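Long-range contacts in putative aspartyl-tRNA synthetase (PDB 6OD8), which probably catalyses the ATP-dependent attachment of L-aspartate to its cognate tRNA, as a class II aminoacyl-tRNA synthetase: residues D132-I137 against L166-I171; V282-V287 against W521-F526; S299-T304 against R551-T556. All blocks are in the same frame, centred on the assembly; numbering follows the deposited sequence. Where two conformers were deposited one is given.

Interaction 1: D132-I137 against L166-I171; sequences DFMGQI and LKVKKI
I171 meets three side chains of helix 128-136 and the turn after it, a worked example of how the helix between the third and fourth strands of an OB-fold closes one end of the barrel. The tight part is a small apolar knot. The branch methyl CG2 of I171 lies 3.7 Å from CG of M134, the two side chains crossing at a slant, while the far methyl of I171 meets that of I137 tip to tip, CD1 to CD1, at 3.7 Å. M134 then carries the contact on to the preceding strand: its chain bends at the last torsion (chi3 72°), swinging the terminal CE toward CG2 of V168, 4.1 Å away. V145 of strand 142-151 touches both V168 and I171, and the buried M134 also touches A105, M107 and A120 of the barrel strands.

F133 marks the change to a looser border. Its CE2 comes within 3.7 Å of the backbone O of I171, and CG1 of I137 rests over one ring face, offset toward the rim; F57 meets the same ring. Farther out, Q136 is exposed and folds back on its own helix, its NE2 donating to the O of F133 at 3.0 Å in the carbonyl plane, an oxygen that Q136 N also uses. On the strand side, K169 and K170 form a classic beta bulge opposite E146, to which the amine of K170 is salt-bridged. With no hydrogen bond between the two segments, their contact rests on shape and exclusion of water; polar ties from the helix run instead to T98 and K100 of strand 88-100.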
loop_
_atom_site.group_PDB
_atom_site.type_symbol
_atom_site.label_atom_id
_atom_site.label_comp_id
_atom_site.label_asym_id
_atom_site.label_seq_id
_atom_site.Cartn_x
_atom_site.Cartn_y
_atom_site.Cartn_z
ATOM N N ASP A 132 15.857 -28.948 36.161
ATOM C CA ASP A 132 17.180 -28.777 35.557
ATOM C C ASP A 132 17.072 -28.394 34.092
ATOM O O ASP A 132 17.815 -27.527 33.612
ATOM C CB ASP A 132 17.998 -30.060 35.676
ATOM C CG ASP A 132 18.241 -30.475 37.116
ATOM O OD1 ASP A 132 18.412 -29.582 37.975
ATOM O OD2 ASP A 132 18.261 -31.698 37.379
ATOM N N PHE A 133 16.178 -29.059 33.352
ATOM C CA PHE A 133 16.004 -28.742 31.940
ATOM C C PHE A 133 15.591 -27.291 31.757
ATOM O O PHE A 133 16.160 -26.571 30.927
ATOM C CB PHE A 133 14.970 -29.676 31.312
ATOM C CG PHE A 133 14.669 -29.360 29.881
ATOM C CD1 PHE A 133 15.576 -29.664 28.879
ATOM C CD2 PHE A 133 13.469 -28.751 29.531
ATOM C CE1 PHE A 133 15.294 -29.362 27.537
ATOM C CE2 PHE A 133 13.179 -28.454 28.202
ATOM C CZ PHE A 133 14.094 -28.758 27.204
ATOM N N MET A 134 14.585 -26.846 32.518
ATOM C CA MET A 134 14.112 -25.472 32.392
ATOM C C MET A 134 15.226 -24.477 32.680
ATOM O O MET A 134 15.372 -23.470 31.974
ATOM C CB MET A 134 12.937 -25.236 33.331
ATOM C CG MET A 134 11.692 -25.960 32.923
ATOM S SD MET A 134 10.476 -25.913 34.245
ATOM C CE MET A 134 9.988 -24.182 34.165
ATOM N N GLY A 135 16.030 -24.742 33.710
ATOM C CA GLY A 135 17.091 -23.818 34.068
ATOM C C GLY A 135 18.133 -23.618 32.986
ATOM O O GLY A 135 18.788 -22.572 32.958
ATOM N N GLN A 136 18.301 -24.587 32.083
ATOM C CA GLN A 136 19.361 -24.510 31.084
ATOM C C GLN A 136 18.877 -24.171 29.674
ATOM O O GLN A 136 19.703 -24.130 28.753
ATOM C CB GLN A 136 20.169 -25.823 31.069
ATOM C CG GLN A 136 19.391 -27.074 30.650
ATOM C CD GLN A 136 19.229 -27.175 29.140
ATOM O OE1 GLN A 136 20.220 -27.219 28.403
ATOM N NE2 GLN A 136 17.978 -27.176 28.672
ATOM N N ILE A 137 17.575 -23.942 29.464
ATOM C CA ILE A 137 17.107 -23.526 28.145
ATOM C C ILE A 137 17.751 -22.190 27.796
ATOM O O ILE A 137 17.848 -21.291 28.639
ATOM C CB ILE A 137 15.571 -23.434 28.109
ATOM C CG1 ILE A 137 14.956 -24.786 28.489
ATOM C CG2 ILE A 137 15.064 -22.997 26.737
ATOM C CD1 ILE A 137 13.439 -24.812 28.553
ATOM N N LEU A 166 2.173 -18.975 35.783
ATOM C CA LEU A 166 2.007 -20.283 35.158
ATOM C C LEU A 166 2.724 -21.359 35.968
ATOM O O LEU A 166 3.920 -21.238 36.248
ATOM C CB LEU A 166 2.543 -20.274 33.723
ATOM C CG LEU A 166 1.892 -19.301 32.740
ATOM C CD1 LEU A 166 2.440 -19.517 31.337
ATOM C CD2 LEU A 166 0.376 -19.454 32.762
ATOM N N LYS A 167 1.995 -22.414 36.339
ATOM C CA LYS A 167 2.586 -23.584 36.989
ATOM C C LYS A 167 2.829 -24.659 35.928
ATOM O O LYS A 167 1.889 -25.321 35.471
ATOM C CB LYS A 167 1.692 -24.100 38.117
ATOM N N VAL A 168 4.096 -24.849 35.561
ATOM C CA VAL A 168 4.461 -25.637 34.382
ATOM C C VAL A 168 4.364 -27.127 34.681
ATOM O O VAL A 168 4.989 -27.627 35.625
ATOM C CB VAL A 168 5.877 -25.276 33.915
ATOM C CG1 VAL A 168 6.271 -26.133 32.717
ATOM C CG2 VAL A 168 5.969 -23.777 33.605
ATOM N N LYS A 169 3.625 -27.848 33.838
ATOM C CA LYS A 169 3.514 -29.306 33.911
ATOM C C LYS A 169 4.328 -30.027 32.839
ATOM O O LYS A 169 4.780 -31.151 33.061
ATOM C CB LYS A 169 2.046 -29.733 33.765
ATOM C CG LYS A 169 1.042 -28.920 34.568
ATOM C CD LYS A 169 1.386 -28.897 36.042
ATOM C CE LYS A 169 0.205 -28.415 36.871
ATOM N NZ LYS A 169 0.538 -28.278 38.316
ATOM N N LYS A 170 4.503 -29.408 31.676
ATOM C CA LYS A 170 5.272 -29.945 30.564
ATOM C C LYS A 170 5.928 -28.780 29.846
ATOM O O LYS A 170 5.348 -27.694 29.752
ATOM C CB LYS A 170 4.407 -30.709 29.537
ATOM C CG LYS A 170 3.797 -32.011 30.019
ATOM C CD LYS A 170 3.036 -32.675 28.866
ATOM C CE LYS A 170 2.493 -34.059 29.260
ATOM N NZ LYS A 170 1.674 -33.960 30.501
ATOM N N ILE A 171 7.133 -29.009 29.330
ATOM C CA ILE A 171 7.792 -27.966 28.552
ATOM C C ILE A 171 8.725 -28.599 27.524
ATOM O O ILE A 171 9.620 -29.374 27.874
ATOM C CB ILE A 171 8.547 -26.974 29.465
ATOM C CG1 ILE A 171 9.297 -25.955 28.605
ATOM C CG2 ILE A 171 9.523 -27.690 30.437
ATOM C CD1 ILE A 171 9.819 -24.722 29.391
#

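Interaction 2: V282-V287 against W521-F526; sequences VLQGDV and WPHGGF
In the class II catalytic fold, where the type I turn L283-D286 after helix 276-283 meets the start of the motif 3 strand 523-529, L283, Q284 and D286 grip W521 and H523. Two hydrogen bonds tie the turn to W521, one at its backbone and one at its indole. The backbone N of W521 donates to OE1 of Q284 at 2.9 Å, arriving in the amide plane on a lone pair of the oxygen. Q284 reaches it because its chain bends at the second torsion (chi2 -37°), which turns CD back toward the tryptophan. The other end of the same amide, NE2, sits 3.3 Å above one face of the H523 ring, toward the CE1 rim, and also bonds the backbone O of Q280, so both ends of this buried amide have defined neighbours.

H523 is itself fixed in rotation: ND1 donates to the O of W521 at 2.7 Å, nearly in the ring plane, and NE2 is hydrogen-bonded to the side chain of Q280. Meanwhile the indole NE1 of W521 points almost straight at OD1 of D286 (2.9 Å, N-H...O angle 175°). The carboxylate stands nearly perpendicular to the indole, and NE1 meets OD1 from above the carboxylate plane.

That aspartate is also a subunit link, since R94 and R110 of the second subunit form salt bridges to OD1 and OD2 respectively; the extra charges would be expected to favour its ionised form. R319 adds a cation-pi contact to W521. Packing completes the joint: CD1 of L283 lies 3.5 Å from CB of H523, and the backbone O of L283 approaches CD1 of W521 to 3.3 Å.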
loop_
_atom_site.group_PDB
_atom_site.type_symbol
_atom_site.label_atom_id
_atom_site.label_comp_id
_atom_site.label_asym_id
_atom_site.label_seq_id
_atom_site.Cartn_x
_atom_site.Cartn_y
_atom_site.Cartn_z
ATOM N N VAL A 282 -1.831 10.416 -14.496
ATOM C CA VAL A 282 -3.029 9.588 -14.372
ATOM C C VAL A 282 -4.277 10.456 -14.277
ATOM O O VAL A 282 -5.340 10.083 -14.774
ATOM C CB VAL A 282 -2.898 8.630 -13.174
ATOM C CG1 VAL A 282 -4.181 7.798 -13.013
ATOM C CG2 VAL A 282 -1.715 7.689 -13.403
ATOM N N LEU A 283 -4.169 11.642 -13.669
ATOM C CA LEU A 283 -5.322 12.538 -13.647
ATOM C C LEU A 283 -5.717 12.977 -15.054
ATOM O O LEU A 283 -6.894 13.248 -15.325
ATOM C CB LEU A 283 -5.013 13.753 -12.786
ATOM C CG LEU A 283 -4.689 13.579 -11.307
ATOM C CD1 LEU A 283 -4.931 14.897 -10.603
ATOM C CD2 LEU A 283 -5.448 12.452 -10.633
ATOM N N GLN A 284 -4.762 13.037 -15.967
ATOM C CA GLN A 284 -5.109 13.366 -17.344
ATOM C C GLN A 284 -5.756 12.198 -18.079
ATOM O O GLN A 284 -6.195 12.376 -19.223
ATOM C CB GLN A 284 -3.859 13.855 -18.097
ATOM C CG GLN A 284 -3.044 14.930 -17.331
ATOM C CD GLN A 284 -3.887 15.925 -16.537
ATOM O OE1 GLN A 284 -4.925 16.388 -16.997
ATOM N NE2 GLN A 284 -3.436 16.253 -15.332
ATOM N N GLY A 285 -5.827 11.022 -17.459
ATOM C CA GLY A 285 -6.650 9.947 -17.985
ATOM C C GLY A 285 -8.018 9.908 -17.333
ATOM O O GLY A 285 -8.719 8.893 -17.387
ATOM N N ASP A 286 -8.372 11.007 -16.672
ATOM C CA ASP A 286 -9.679 11.321 -16.081
ATOM C C ASP A 286 -9.934 10.614 -14.756
ATOM O O ASP A 286 -11.077 10.612 -14.277
ATOM C CB ASP A 286 -10.841 11.039 -17.049
ATOM C CG ASP A 286 -10.817 11.976 -18.267
ATOM O OD1 ASP A 286 -10.076 12.973 -18.206
ATOM O OD2 ASP A 286 -11.505 11.706 -19.278
ATOM N N VAL A 287 -8.921 10.053 -14.115
ATOM C CA VAL A 287 -9.130 9.598 -12.741
ATOM C C VAL A 287 -9.156 10.859 -11.883
ATOM O O VAL A 287 -8.180 11.614 -11.900
ATOM C CB VAL A 287 -8.028 8.629 -12.278
ATOM C CG1 VAL A 287 -8.347 8.119 -10.875
ATOM C CG2 VAL A 287 -7.866 7.459 -13.258
ATOM N N TRP A 521 -6.794 18.650 -16.737
ATOM C CA TRP A 521 -7.507 19.148 -15.555
ATOM C C TRP A 521 -6.573 19.976 -14.668
ATOM O O TRP A 521 -5.445 19.557 -14.408
ATOM C CB TRP A 521 -8.050 17.974 -14.721
ATOM C CG TRP A 521 -8.992 17.063 -15.426
ATOM C CD1 TRP A 521 -8.680 15.925 -16.093
ATOM C CD2 TRP A 521 -10.425 17.184 -15.481
ATOM N NE1 TRP A 521 -9.831 15.322 -16.596
ATOM C CE2 TRP A 521 -10.915 16.067 -16.210
ATOM C CE3 TRP A 521 -11.345 18.100 -14.949
ATOM C CZ2 TRP A 521 -12.285 15.874 -16.467
ATOM C CZ3 TRP A 521 -12.715 17.890 -15.197
ATOM C CH2 TRP A 521 -13.160 16.801 -15.954
ATOM N N PRO A 522 -7.029 21.126 -14.151
ATOM C CA PRO A 522 -6.297 21.765 -13.043
ATOM C C PRO A 522 -6.177 20.782 -11.882
ATOM O O PRO A 522 -7.117 20.049 -11.573
ATOM C CB PRO A 522 -7.157 22.986 -12.680
ATOM C CG PRO A 522 -8.047 23.255 -13.930
ATOM C CD PRO A 522 -8.279 21.836 -14.508
ATOM N N HIS A 523 -4.998 20.734 -11.263
ATOM C CA HIS A 523 -4.769 19.710 -10.255
ATOM C C HIS A 523 -3.621 20.114 -9.341
ATOM O O HIS A 523 -2.911 21.090 -9.599
ATOM C CB HIS A 523 -4.491 18.350 -10.912
ATOM C CG HIS A 523 -3.265 18.334 -11.776
ATOM N ND1 HIS A 523 -3.233 18.895 -13.037
ATOM C CD2 HIS A 523 -2.035 17.809 -11.566
ATOM C CE1 HIS A 523 -2.035 18.715 -13.565
ATOM N NE2 HIS A 523 -1.287 18.064 -12.694
ATOM N N GLY A 524 -3.475 19.363 -8.243
ATOM C CA GLY A 524 -2.426 19.583 -7.261
ATOM C C GLY A 524 -2.299 18.372 -6.366
ATOM O O GLY A 524 -3.065 17.420 -6.480
ATOM N N GLY A 525 -1.312 18.386 -5.481
ATOM C CA GLY A 525 -1.100 17.184 -4.687
ATOM C C GLY A 525 -0.014 17.414 -3.663
ATOM O O GLY A 525 0.469 18.532 -3.496
ATOM N N PHE A 526 0.380 16.331 -2.989
ATOM C CA PHE A 526 1.398 16.412 -1.946
ATOM C C PHE A 526 1.961 15.016 -1.703
ATOM O O PHE A 526 1.360 14.014 -2.098
ATOM C CB PHE A 526 0.822 16.994 -0.650
ATOM C CG PHE A 526 -0.405 16.269 -0.139
ATOM C CD1 PHE A 526 -0.276 15.214 0.759
ATOM C CD2 PHE A 526 -1.689 16.680 -0.522
ATOM C CE1 PHE A 526 -1.405 14.556 1.247
ATOM C CE2 PHE A 526 -2.828 16.050 -0.024
ATOM C CZ PHE A 526 -2.688 14.975 0.842
#

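Interaction 3: S299-T304 against R551-T556; sequences SENSNT and RDPQRT
P553 packs against the side-chain OD1 of N301 and the backbone O of S302, in the loop that links the two strands of class II motif 2. Followed around its ring, CB comes first, 3.3 Å from OD1 of N301; the asparagine reaches over with its CG anti to the backbone N (chi1 -171°). Next, CG lies 3.4 Å from the same OD1 and 3.7 Å from the backbone O of S302. Last, CD sits 3.6 Å from that carbonyl oxygen. The ring thus presents its C-H groups to two polar oxygens, although no hydrogen bond crosses between the segments.

Beside it, OD1 of N303 approaches OD2 of D552 to 3.5 Å, with amide and carboxylate nearly perpendicular. R544 is salt-bridged to OD2 of D552 and touches N303, and its charge may offset the two oxygens. The other oxygen of D552 serves its own turn: OD1 accepts from the backbone N of Q554 at 2.8 Å, an Asx turn within the type I turn D552-R555.

In the fold, the 299-304 loop runs between strands 289-297 and 310-319, and the 551-556 turn belongs to the C-terminal tail beyond helix 530-538. F265 of the second subunit packs on both N301 and P553, just past that subunit's strand 261-264, whose Y264 bonds the backbone O of D552.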
loop_
_atom_site.group_PDB
_atom_site.type_symbol
_atom_site.label_atom_id
_atom_site.label_comp_id
_atom_site.label_asym_id
_atom_site.label_seq_id
_atom_site.Cartn_x
_atom_site.Cartn_y
_atom_site.Cartn_z
ATOM N N SER A 299 19.019 9.711 -4.180
ATOM C CA SER A 299 20.366 9.330 -4.564
ATOM C C SER A 299 21.435 10.242 -3.976
ATOM O O SER A 299 22.581 10.159 -4.399
ATOM C CB SER A 299 20.488 9.296 -6.091
ATOM O OG SER A 299 20.118 10.537 -6.666
ATOM N N GLU A 300 21.101 11.090 -3.008
ATOM C CA GLU A 300 22.114 11.953 -2.415
ATOM C C GLU A 300 22.935 11.190 -1.381
ATOM O O GLU A 300 22.417 10.374 -0.613
ATOM C CB GLU A 300 21.474 13.195 -1.787
ATOM C CG GLU A 300 20.231 12.921 -0.977
ATOM C CD GLU A 300 19.322 14.132 -0.892
ATOM O OE1 GLU A 300 19.676 15.178 -1.477
ATOM O OE2 GLU A 300 18.254 14.039 -0.250
ATOM N N ASN A 301 24.237 11.444 -1.380
ATOM C CA ASN A 301 25.138 10.753 -0.462
ATOM C C ASN A 301 25.154 11.541 0.848
ATOM O O ASN A 301 26.070 12.302 1.163
ATOM C CB ASN A 301 26.521 10.613 -1.084
ATOM C CG ASN A 301 27.430 9.722 -0.290
ATOM O OD1 ASN A 301 27.125 9.348 0.843
ATOM N ND2 ASN A 301 28.597 9.406 -0.868
ATOM N N SER A 302 24.065 11.378 1.592
ATOM C CA SER A 302 23.865 12.065 2.856
ATOM C C SER A 302 23.706 11.004 3.925
ATOM O O SER A 302 22.794 10.179 3.849
ATOM C CB SER A 302 22.630 12.963 2.813
ATOM O OG SER A 302 22.494 13.681 4.024
ATOM N N ASN A 303 24.591 11.019 4.901
ATOM C CA ASN A 303 24.533 10.090 6.013
ATOM C C ASN A 303 24.300 10.938 7.257
ATOM O O ASN A 303 25.241 11.410 7.896
ATOM C CB ASN A 303 25.795 9.256 6.108
ATOM C CG ASN A 303 25.666 8.149 7.126
ATOM O OD1 ASN A 303 24.860 7.224 6.959
ATOM N ND2 ASN A 303 26.443 8.242 8.199
ATOM N N THR A 304 23.032 11.170 7.562
ATOM C CA THR A 304 22.621 11.943 8.722
ATOM C C THR A 304 21.597 11.131 9.488
ATOM O O THR A 304 21.148 10.080 9.033
ATOM C CB THR A 304 22.001 13.282 8.333
ATOM O OG1 THR A 304 20.738 13.049 7.702
ATOM C CG2 THR A 304 22.941 14.073 7.381
ATOM N N ARG A 551 18.075 1.654 4.633
ATOM C CA ARG A 551 19.019 1.827 3.542
ATOM C C ARG A 551 19.616 3.222 3.666
ATOM O O ARG A 551 18.873 4.199 3.757
ATOM C CB ARG A 551 18.327 1.687 2.179
ATOM C CG ARG A 551 17.813 0.266 1.863
ATOM C CD ARG A 551 19.039 -0.631 1.619
ATOM N NE ARG A 551 18.696 -2.042 1.430
ATOM C CZ ARG A 551 18.687 -2.951 2.401
ATOM N NH1 ARG A 551 18.982 -2.612 3.657
ATOM N NH2 ARG A 551 18.357 -4.200 2.113
ATOM N N ASP A 552 20.932 3.308 3.678
ATOM C CA ASP A 552 21.564 4.621 3.581
ATOM C C ASP A 552 22.819 4.395 2.744
ATOM O O ASP A 552 23.069 3.245 2.340
ATOM C CB ASP A 552 21.788 5.228 4.981
ATOM C CG ASP A 552 22.820 4.491 5.809
ATOM O OD1 ASP A 552 23.777 3.939 5.252
ATOM O OD2 ASP A 552 22.674 4.469 7.054
ATOM N N PRO A 553 23.614 5.426 2.419
ATOM C CA PRO A 553 24.745 5.190 1.508
ATOM C C PRO A 553 25.695 4.091 1.966
ATOM O O PRO A 553 26.346 3.451 1.124
ATOM C CB PRO A 553 25.447 6.563 1.462
ATOM C CG PRO A 553 24.374 7.529 1.746
ATOM C CD PRO A 553 23.517 6.850 2.789
ATOM N N GLN A 554 25.807 3.847 3.272
ATOM C CA GLN A 554 26.743 2.850 3.767
ATOM C C GLN A 554 26.066 1.530 4.142
ATOM O O GLN A 554 26.754 0.592 4.552
ATOM C CB GLN A 554 27.511 3.407 4.975
ATOM N N ARG A 555 24.750 1.425 4.014
ATOM C CA ARG A 555 24.039 0.254 4.513
ATOM C C ARG A 555 23.100 -0.286 3.445
ATOM O O ARG A 555 22.132 0.385 3.069
ATOM C CB ARG A 555 23.259 0.599 5.793
ATOM C CG ARG A 555 22.394 -0.571 6.295
ATOM C CD ARG A 555 21.746 -0.279 7.641
ATOM N NE ARG A 555 22.711 -0.173 8.753
ATOM C CZ ARG A 555 23.286 -1.214 9.359
ATOM N NH1 ARG A 555 23.015 -2.457 8.960
ATOM N NH2 ARG A 555 24.134 -1.016 10.360
ATOM N N THR A 556 23.373 -1.515 2.982
ATOM C CA THR A 556 22.449 -2.282 2.153
ATOM C C THR A 556 22.144 -3.656 2.753
ATOM O O THR A 556 21.623 -4.524 2.039
ATOM C CB THR A 556 23.011 -2.485 0.747
ATOM O OG1 THR A 556 24.322 -3.053 0.849
ATOM C CG2 THR A 556 23.107 -1.157 0.014
#

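Overall arrangement
Interaction 1 closes first along the chain, inside the OB-fold domain; interactions 2 and 3 follow in the class II catalytic domain, where their segments alternate. The centres of interactions 1 and 2 lie 63 Å apart, on opposite sides of the chain's centre, and interaction 3 is 46 Å from interaction 1. Interactions 2 and 3 are closer, with centres 33 Å apart and nearest atoms about 16 Å apart, and are related through one mixed sheet: 523-529 pairs with 310-319, which pairs with 289-297 on its other side. Both also touch the second subunit, interaction 2 through R94 and R110 of its OB-fold domain, whereas no other chain touches the segments of interaction 1.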